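Local coordinates for protein CghA (Chaetomium globosum, PDB 6KBC) that is a two-domain, calycin-type beta-sheet protein of the Diels-Alderase family that holds the ligand WK1 in a pocket, at residues A84-V90 with H346-W350; V194-I200 with T210-L216. Residue numbers count along the deposited sequence, not the author numbering.

Interaction 1. Residues A84-V90 with H346-W350. With WK1 ((2S)-3-[(2S,4E)-4-[[(1R,2S,4aR,6S,8R,8aS)-2-[(E)-but-2-en-2-yl]-6,8-dimethyl-1,2,4a,5,6,7,8,8a-octahydronaphthalen-1-yl]-oxidanyl-methylidene]-3,5-bis(oxidanylidene)pyrrolidin-2-yl]-2-methyl-2-oxidanyl-propanoic acid), chain B.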
loop_
_atom_site.group_PDB
_atom_site.type_symbol
_atom_site.label_atom_id
_atom_site.label_comp_id
_atom_site.label_asym_id
_atom_site.label_seq_id
_atom_site.Cartn_x
_atom_site.Cartn_y
_atom_site.Cartn_z
ATOM N N ALA A 84 -9.602 -4.549 -10.655
ATOM C CA ALA A 84 -9.398 -4.353 -12.082
ATOM C C ALA A 84 -9.356 -5.704 -12.778
ATOM O O ALA A 84 -8.820 -6.672 -12.233
ATOM C CB ALA A 84 -8.101 -3.581 -12.369
ATOM N N TRP A 85 -9.912 -5.760 -13.986
ATOM C CA TRP A 85 -9.864 -6.944 -14.836
ATOM C C TRP A 85 -9.207 -6.570 -16.156
ATOM O O TRP A 85 -9.389 -5.459 -16.652
ATOM C CB TRP A 85 -11.264 -7.492 -15.151
ATOM C CG TRP A 85 -12.017 -8.127 -14.025
ATOM C CD1 TRP A 85 -12.230 -9.472 -13.834
ATOM C CD2 TRP A 85 -12.691 -7.457 -12.949
ATOM N NE1 TRP A 85 -12.982 -9.669 -12.702
ATOM C CE2 TRP A 85 -13.293 -8.452 -12.149
ATOM C CE3 TRP A 85 -12.846 -6.113 -12.585
ATOM C CZ2 TRP A 85 -14.026 -8.147 -11.006
ATOM C CZ3 TRP A 85 -13.572 -5.810 -11.449
ATOM C CH2 TRP A 85 -14.155 -6.825 -10.666
ATOM N N SER A 86 -8.490 -7.527 -16.748
ATOM C CA SER A 86 -7.790 -7.262 -18.003
ATOM C C SER A 86 -8.737 -6.816 -19.112
ATOM O O SER A 86 -8.297 -6.165 -20.064
ATOM C CB SER A 86 -7.022 -8.507 -18.457
ATOM O OG SER A 86 -7.892 -9.621 -18.572
ATOM N N ASP A 87 -10.026 -7.156 -19.024
ATOM C CA ASP A 87 -10.955 -6.745 -20.074
ATOM C C ASP A 87 -11.357 -5.278 -19.982
ATOM O O ASP A 87 -12.162 -4.824 -20.804
ATOM C CB ASP A 87 -12.205 -7.636 -20.078
ATOM C CG ASP A 87 -13.134 -7.402 -18.882
ATOM O OD1 ASP A 87 -12.861 -6.550 -18.011
ATOM O OD2 ASP A 87 -14.173 -8.095 -18.815
ATOM N N GLY A 88 -10.810 -4.526 -19.021
ATOM C CA GLY A 88 -11.104 -3.118 -18.864
ATOM C C GLY A 88 -12.012 -2.800 -17.697
ATOM O O GLY A 88 -12.059 -1.645 -17.262
ATOM N N THR A 89 -12.718 -3.795 -17.162
ATOM C CA THR A 89 -13.594 -3.531 -16.034
ATOM C C THR A 89 -12.786 -3.077 -14.828
ATOM O O THR A 89 -11.742 -3.646 -14.506
ATOM C CB THR A 89 -14.402 -4.768 -15.654
ATOM O OG1 THR A 89 -14.985 -5.346 -16.823
ATOM C CG2 THR A 89 -15.497 -4.380 -14.687
ATOM N N VAL A 90 -13.269 -2.031 -14.168
ATOM C CA VAL A 90 -12.727 -1.627 -12.883
ATOM C C VAL A 90 -13.900 -1.447 -11.933
ATOM O O VAL A 90 -15.028 -1.163 -12.346
ATOM C CB VAL A 90 -11.876 -0.341 -12.978
ATOM C CG1 VAL A 90 -10.682 -0.567 -13.914
ATOM C CG2 VAL A 90 -12.736 0.822 -13.442
ATOM N N HIS A 346 -0.124 0.425 -17.815
ATOM C CA HIS A 346 -0.736 -0.500 -18.752
ATOM C C HIS A 346 -2.251 -0.424 -18.737
ATOM O O HIS A 346 -2.877 -0.431 -19.795
ATOM C CB HIS A 346 -0.289 -1.937 -18.451
ATOM C CG HIS A 346 -0.904 -2.943 -19.367
ATOM N ND1 HIS A 346 -0.460 -3.142 -20.657
ATOM C CD2 HIS A 346 -1.957 -3.782 -19.195
ATOM C CE1 HIS A 346 -1.206 -4.066 -21.237
ATOM N NE2 HIS A 346 -2.118 -4.474 -20.370
ATOM N N GLN A 347 -2.853 -0.326 -17.562
ATOM C CA GLN A 347 -4.298 -0.249 -17.451
ATOM C C GLN A 347 -4.638 0.793 -16.414
ATOM O O GLN A 347 -4.111 0.747 -15.299
ATOM C CB GLN A 347 -4.931 -1.600 -17.050
ATOM C CG GLN A 347 -6.448 -1.515 -16.978
ATOM C CD GLN A 347 -7.112 -2.811 -16.522
ATOM O OE1 GLN A 347 -6.458 -3.850 -16.359
ATOM N NE2 GLN A 347 -8.422 -2.744 -16.301
ATOM N N ALA A 348 -5.534 1.702 -16.778
ATOM C CA ALA A 348 -6.041 2.701 -15.847
ATOM C C ALA A 348 -6.996 2.029 -14.873
ATOM O O ALA A 348 -8.054 1.540 -15.267
ATOM C CB ALA A 348 -6.752 3.818 -16.604
ATOM N N TRP A 349 -6.626 2.012 -13.603
ATOM C CA TRP A 349 -7.370 1.267 -12.601
ATOM C C TRP A 349 -8.374 2.162 -11.883
ATOM O O TRP A 349 -9.579 1.886 -11.877
ATOM C CB TRP A 349 -6.359 0.655 -11.632
ATOM C CG TRP A 349 -6.913 -0.288 -10.605
ATOM C CD1 TRP A 349 -8.226 -0.553 -10.333
ATOM C CD2 TRP A 349 -6.145 -1.064 -9.690
ATOM N NE1 TRP A 349 -8.319 -1.475 -9.305
ATOM C CE2 TRP A 349 -7.053 -1.799 -8.892
ATOM C CE3 TRP A 349 -4.773 -1.216 -9.466
ATOM C CZ2 TRP A 349 -6.632 -2.666 -7.892
ATOM C CZ3 TRP A 349 -4.355 -2.082 -8.462
ATOM C CH2 TRP A 349 -5.281 -2.787 -7.689
ATOM N N TRP A 350 -7.888 3.233 -11.263
ATOM C CA TRP A 350 -8.749 4.247 -10.684
ATOM C C TRP A 350 -8.139 5.605 -10.982
ATOM O O TRP A 350 -6.958 5.717 -11.315
ATOM C CB TRP A 350 -8.959 4.033 -9.171
ATOM C CG TRP A 350 -7.774 4.351 -8.302
ATOM C CD1 TRP A 350 -7.361 5.590 -7.877
ATOM C CD2 TRP A 350 -6.874 3.407 -7.719
ATOM N NE1 TRP A 350 -6.251 5.468 -7.073
ATOM C CE2 TRP A 350 -5.927 4.141 -6.966
ATOM C CE3 TRP A 350 -6.774 2.010 -7.761
ATOM C CZ2 TRP A 350 -4.895 3.527 -6.271
ATOM C CZ3 TRP A 350 -5.740 1.398 -7.064
ATOM C CH2 TRP A 350 -4.814 2.160 -6.328
HETATM O O WK1 B . -10.736 5.682 -2.538
HETATM C C17 WK1 B . -9.961 4.810 -2.836
HETATM O O1 WK1 B . -10.324 3.732 -3.216
HETATM C C19 WK1 B . -8.509 5.048 -2.754
HETATM O O2 WK1 B . -8.199 6.363 -2.440
HETATM C C18 WK1 B . -7.901 4.799 -4.100
HETATM C C20 WK1 B . -8.063 4.130 -1.650
HETATM C C22 WK1 B . -6.602 3.938 -1.673
HETATM N N WK1 B . -6.028 2.942 -0.788
HETATM C C21 WK1 B . -4.961 3.449 -0.181
HETATM O O5 WK1 B . -4.233 2.751 0.660
HETATM C C23 WK1 B . -5.767 5.091 -1.422
HETATM O O4 WK1 B . -5.901 6.274 -1.986
HETATM C C24 WK1 B . -4.697 4.857 -0.515
HETATM C C16 WK1 B . -3.670 5.803 -0.092
HETATM O O3 WK1 B . -3.708 6.978 -0.589
HETATM C C9 WK1 B . -2.558 5.365 0.765
HETATM C C8 WK1 B . -1.593 4.785 -0.308
HETATM C C12 WK1 B . -2.166 3.994 -1.466
HETATM C C13 WK1 B . -2.238 2.682 -1.464
HETATM C C90 WK1 B . -2.815 1.933 -2.616
HETATM C C14 WK1 B . -2.676 4.706 -2.667
HETATM C C7 WK1 B . -0.754 5.854 -0.940
HETATM C C6 WK1 B . -0.074 6.661 -0.169
HETATM C C3 WK1 B . -0.406 6.644 1.289
HETATM C C4 WK1 B . -1.885 6.471 1.566
HETATM C C5 WK1 B . -2.025 6.177 3.047
HETATM C C11 WK1 B . -3.469 6.180 3.438
HETATM C C2 WK1 B . 0.204 7.737 2.127
HETATM C C1 WK1 B . 0.197 7.206 3.526
HETATM C C10 WK1 B . 0.952 8.025 4.519
HETATM C C WK1 B . -1.234 7.098 3.954
HETATM O O HOH W 1 -9.488 -0.190 -17.329
#
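A beta-hairpin tip of the N-terminal domain meets a strand of the C-terminal domain here, at a domain junction beside the WK1 pocket. The tip joins strand 77-85 to strand 90-96 as a type I turn with a G1 beta bulge: Gly88 N donates to Trp85 O (2.9 Å) and Trp85 N to Thr89 O (2.8 Å). Gly88, the bulge residue, has phi/psi of 106°/-17°, where a CB would jam against the carbonyl of Asp87. Within the loop Asp87 OD1 accepts from Thr89 N at 2.9 Å, an Asx turn.

Gln347 sits where the chain turns a corner between strands 338-346 and 348-353. Its fully extended side chain (chi1 and chi2 both t) carries the carboxamide to the turn, so that NE2 donates to Trp85 O at 2.9 Å. This bond ties the C-terminal domain to the same carbonyl that closes the turn.

Beside this polar link the packing is mainly apolar. The CB of Ala84 lies 3.7 Å from the centroid of the five-membered ring of Trp349, 14° off the ring normal, a CH-pi contact, and Val90 CG1 lies 4.3 Å from Trp349 CD1. Val90 CG1 also makes van der Waals contact with Trp349 O at 3.4 Å. Trp350, which pairs with Gly366 together with Trp349 in a classic bulge, lines the pocket: WK1 C18 lies over its ring face, 3.5 Å from Trp350 NE1, which is hydrogen-bonded to Asn364 OD1. A single water completes the junction, accepting from Gln347 NE2 and donating to Gly88 O and Ala348 O, each at 3.0 Å.

Interaction 2. Residues V194-I200 with T210-L216; sequences VDLTFHI and TEKRMVL
Strands 194-200 and 210-216 form an antiparallel beta hairpin at the edge of the N-terminal domain's large sheet, their axes 4.4 Å apart at closest approach and 175° between their directions. All residues are extended. The register runs from Val194 opposite Leu216 to Ile200 opposite Thr210; these two pairs, Leu196-Met214 and Phe198-Lys212 are hydrogen-bonded, with non-hydrogen-bonded pairs between them.

Val194, the residue most buried by the contact, opens the pairing: its N donates to Leu216 O (2.9 Å) and its O accepts from Leu216 N (2.8 Å). In the t rotamer, its CG1 lies 3.9 Å from Met214 CG. Met214 is central, with N to Leu196 O at 3.0 Å and O accepting from Leu196 N at 2.9 Å. Its chi1 and chi2 are both t, and its CB lies 3.9 Å from Phe198 CE1, at the ring edge. Met214 and Phe198 also pack on Phe62 of strand 60-69 and Ala83 of strand 77-85. Ile200, with chi1 and chi2 both m, closes the pairing through N to Thr210 O (2.7 Å) and places CG1 3.9 Å from Lys212 CB. Phe198 and Lys212 exchange two bonds, each 2.7 Å from N to O.

The opposite face is mostly polar, Val215 excepted. Arg213, folded back with chi1 to chi3 all m, sends NH1 to Asp195 OD1 at 2.6 Å in a salt bridge and to Leu196 O at 3.2 Å. The hairpin is thus amphipathic: a largely apolar face buries Val194, Leu196, Phe198, Met214 and Leu216, Lys212 there pairing with Asp87; one salt bridge links the strands on the other.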
loop_
_atom_site.group_PDB
_atom_site.type_symbol
_atom_site.label_atom_id
_atom_site.label_comp_id
_atom_site.label_asym_id
_atom_site.label_seq_id
_atom_site.Cartn_x
_atom_site.Cartn_y
_atom_site.Cartn_z
ATOM N N VAL A 194 -7.704 -15.273 -4.716
ATOM C CA VAL A 194 -8.877 -14.425 -4.724
ATOM C C VAL A 194 -10.060 -15.258 -5.192
ATOM O O VAL A 194 -9.946 -16.039 -6.140
ATOM C CB VAL A 194 -8.654 -13.204 -5.635
ATOM C CG1 VAL A 194 -9.930 -12.472 -5.838
ATOM C CG2 VAL A 194 -7.585 -12.290 -5.024
ATOM N N ASP A 195 -11.198 -15.085 -4.536
ATOM C CA ASP A 195 -12.419 -15.723 -5.014
ATOM C C ASP A 195 -13.543 -14.764 -4.629
ATOM O O ASP A 195 -14.097 -14.827 -3.530
ATOM C CB ASP A 195 -12.586 -17.121 -4.426
ATOM C CG ASP A 195 -13.855 -17.815 -4.898
ATOM O OD1 ASP A 195 -14.561 -17.254 -5.762
ATOM O OD2 ASP A 195 -14.100 -18.959 -4.453
ATOM N N LEU A 196 -13.830 -13.837 -5.531
ATOM C CA LEU A 196 -14.639 -12.681 -5.207
ATOM C C LEU A 196 -15.749 -12.547 -6.231
ATOM O O LEU A 196 -15.581 -12.910 -7.398
ATOM C CB LEU A 196 -13.788 -11.383 -5.199
ATOM C CG LEU A 196 -12.823 -11.175 -4.032
ATOM C CD1 LEU A 196 -11.871 -10.042 -4.388
ATOM C CD2 LEU A 196 -13.576 -10.837 -2.765
ATOM N N THR A 197 -16.874 -11.995 -5.783
ATOM C CA THR A 197 -17.987 -11.682 -6.665
ATOM C C THR A 197 -18.350 -10.224 -6.472
ATOM O O THR A 197 -18.602 -9.789 -5.342
ATOM C CB THR A 197 -19.197 -12.586 -6.392
ATOM O OG1 THR A 197 -18.788 -13.948 -6.509
ATOM C CG2 THR A 197 -20.308 -12.311 -7.391
ATOM N N PHE A 198 -18.348 -9.473 -7.574
ATOM C CA PHE A 198 -18.638 -8.047 -7.579
ATOM C C PHE A 198 -19.945 -7.808 -8.314
ATOM O O PHE A 198 -20.195 -8.406 -9.367
ATOM C CB PHE A 198 -17.543 -7.244 -8.290
ATOM C CG PHE A 198 -16.176 -7.375 -7.678
ATOM C CD1 PHE A 198 -15.398 -8.492 -7.922
ATOM C CD2 PHE A 198 -15.644 -6.347 -6.909
ATOM C CE1 PHE A 198 -14.128 -8.602 -7.385
ATOM C CE2 PHE A 198 -14.381 -6.455 -6.368
ATOM C CZ PHE A 198 -13.624 -7.587 -6.605
ATOM N N HIS A 199 -20.761 -6.914 -7.783
ATOM C CA HIS A 199 -21.996 -6.525 -8.447
ATOM C C HIS A 199 -21.722 -5.258 -9.247
ATOM O O HIS A 199 -21.310 -4.240 -8.684
ATOM C CB HIS A 199 -23.124 -6.368 -7.425
ATOM C CG HIS A 199 -23.403 -7.636 -6.661
ATOM N ND1 HIS A 199 -22.540 -8.142 -5.709
ATOM C CD2 HIS A 199 -24.431 -8.517 -6.736
ATOM C CE1 HIS A 199 -23.028 -9.269 -5.222
ATOM N NE2 HIS A 199 -24.177 -9.517 -5.826
ATOM N N ILE A 200 -21.905 -5.342 -10.557
ATOM C CA ILE A 200 -21.639 -4.194 -11.467
ATOM C C ILE A 200 -22.967 -3.502 -11.774
ATOM O O ILE A 200 -23.896 -4.185 -12.207
ATOM C CB ILE A 200 -20.989 -4.713 -12.758
ATOM C CG1 ILE A 200 -19.951 -5.806 -12.493
ATOM C CG2 ILE A 200 -20.429 -3.569 -13.586
ATOM C CD1 ILE A 200 -18.644 -5.301 -11.940
ATOM N N THR A 210 -25.972 -7.098 -12.573
ATOM C CA THR A 210 -24.941 -7.991 -13.086
ATOM C C THR A 210 -23.864 -8.274 -12.044
ATOM O O THR A 210 -23.521 -7.421 -11.219
ATOM C CB THR A 210 -24.309 -7.393 -14.345
ATOM O OG1 THR A 210 -25.349 -6.996 -15.241
ATOM C CG2 THR A 210 -23.419 -8.406 -15.055
ATOM N N GLU A 211 -23.332 -9.492 -12.099
ATOM C CA GLU A 211 -22.266 -9.946 -11.223
ATOM C C GLU A 211 -21.028 -10.284 -12.043
ATOM O O GLU A 211 -21.123 -10.759 -13.180
ATOM C CB GLU A 211 -22.700 -11.173 -10.416
ATOM C CG GLU A 211 -23.745 -10.871 -9.359
ATOM C CD GLU A 211 -24.145 -12.109 -8.574
ATOM O OE1 GLU A 211 -23.557 -13.188 -8.817
ATOM O OE2 GLU A 211 -25.036 -11.998 -7.703
ATOM N N LYS A 212 -19.858 -10.034 -11.461
ATOM C CA LYS A 212 -18.603 -10.345 -12.123
ATOM C C LYS A 212 -17.704 -11.030 -11.115
ATOM O O LYS A 212 -17.658 -10.637 -9.947
ATOM C CB LYS A 212 -17.915 -9.084 -12.687
ATOM C CG LYS A 212 -16.842 -9.384 -13.742
ATOM C CD LYS A 212 -16.250 -8.097 -14.312
ATOM C CE LYS A 212 -15.253 -8.352 -15.437
ATOM N NZ LYS A 212 -15.884 -8.482 -16.793
ATOM N N ARG A 213 -16.995 -12.054 -11.571
ATOM C CA ARG A 213 -16.137 -12.841 -10.705
ATOM C C ARG A 213 -14.683 -12.442 -10.896
ATOM O O ARG A 213 -14.257 -12.062 -11.989
ATOM C CB ARG A 213 -16.288 -14.335 -10.996
ATOM C CG ARG A 213 -17.698 -14.882 -10.780
ATOM C CD ARG A 213 -17.944 -15.304 -9.341
ATOM N NE ARG A 213 -17.536 -16.686 -9.109
ATOM C CZ ARG A 213 -16.499 -17.037 -8.349
ATOM N NH1 ARG A 213 -15.781 -16.103 -7.729
ATOM N NH2 ARG A 213 -16.190 -18.319 -8.187
ATOM N N MET A 214 -13.919 -12.538 -9.814
ATOM C CA MET A 214 -12.469 -12.500 -9.890
ATOM C C MET A 214 -11.938 -13.696 -9.126
ATOM O O MET A 214 -12.124 -13.786 -7.908
ATOM C CB MET A 214 -11.899 -11.206 -9.309
ATOM C CG MET A 214 -10.400 -11.119 -9.483
ATOM S SD MET A 214 -9.776 -9.575 -8.781
ATOM C CE MET A 214 -10.519 -8.379 -9.902
ATOM N N VAL A 215 -11.279 -14.605 -9.836
ATOM C CA VAL A 215 -10.811 -15.854 -9.259
ATOM C C VAL A 215 -9.338 -15.984 -9.583
ATOM O O VAL A 215 -8.955 -16.001 -10.760
ATOM C CB VAL A 215 -11.571 -17.078 -9.798
ATOM C CG1 VAL A 215 -10.920 -18.360 -9.276
ATOM C CG2 VAL A 215 -13.028 -17.020 -9.438
ATOM N N LEU A 216 -8.514 -16.085 -8.551
ATOM C CA LEU A 216 -7.097 -16.375 -8.718
ATOM C C LEU A 216 -6.793 -17.519 -7.768
ATOM O O LEU A 216 -6.876 -17.346 -6.549
ATOM C CB LEU A 216 -6.234 -15.148 -8.418
ATOM C CG LEU A 216 -6.505 -13.957 -9.330
ATOM C CD1 LEU A 216 -5.812 -12.707 -8.793
ATOM C CD2 LEU A 216 -6.071 -14.277 -10.774
#

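The contact centres are 14 Å apart, on the same side of the chain's centre; interaction 2 lies within the N-terminal domain, whereas interaction 1 joins that domain to the C-terminal one. The hairpin tip 84-90, one half of interaction 1, takes Gln347 from the C-terminal domain and also touches strand 210-216 of interaction 2. Asp87 OD2 forms a salt bridge with Lys212 NZ (2.7 Å), Trp85 NE1 probably donates to Arg213 O (2.8 Å), and Ala84 O packs against Met214 CE at 3.4 Å. Trp85 also meets Phe198 edge-to-face. Only interaction 1 reaches the ligand, through Trp350; the nearest atoms of the Phe198 side chain and WK1 are about 11 Å apart.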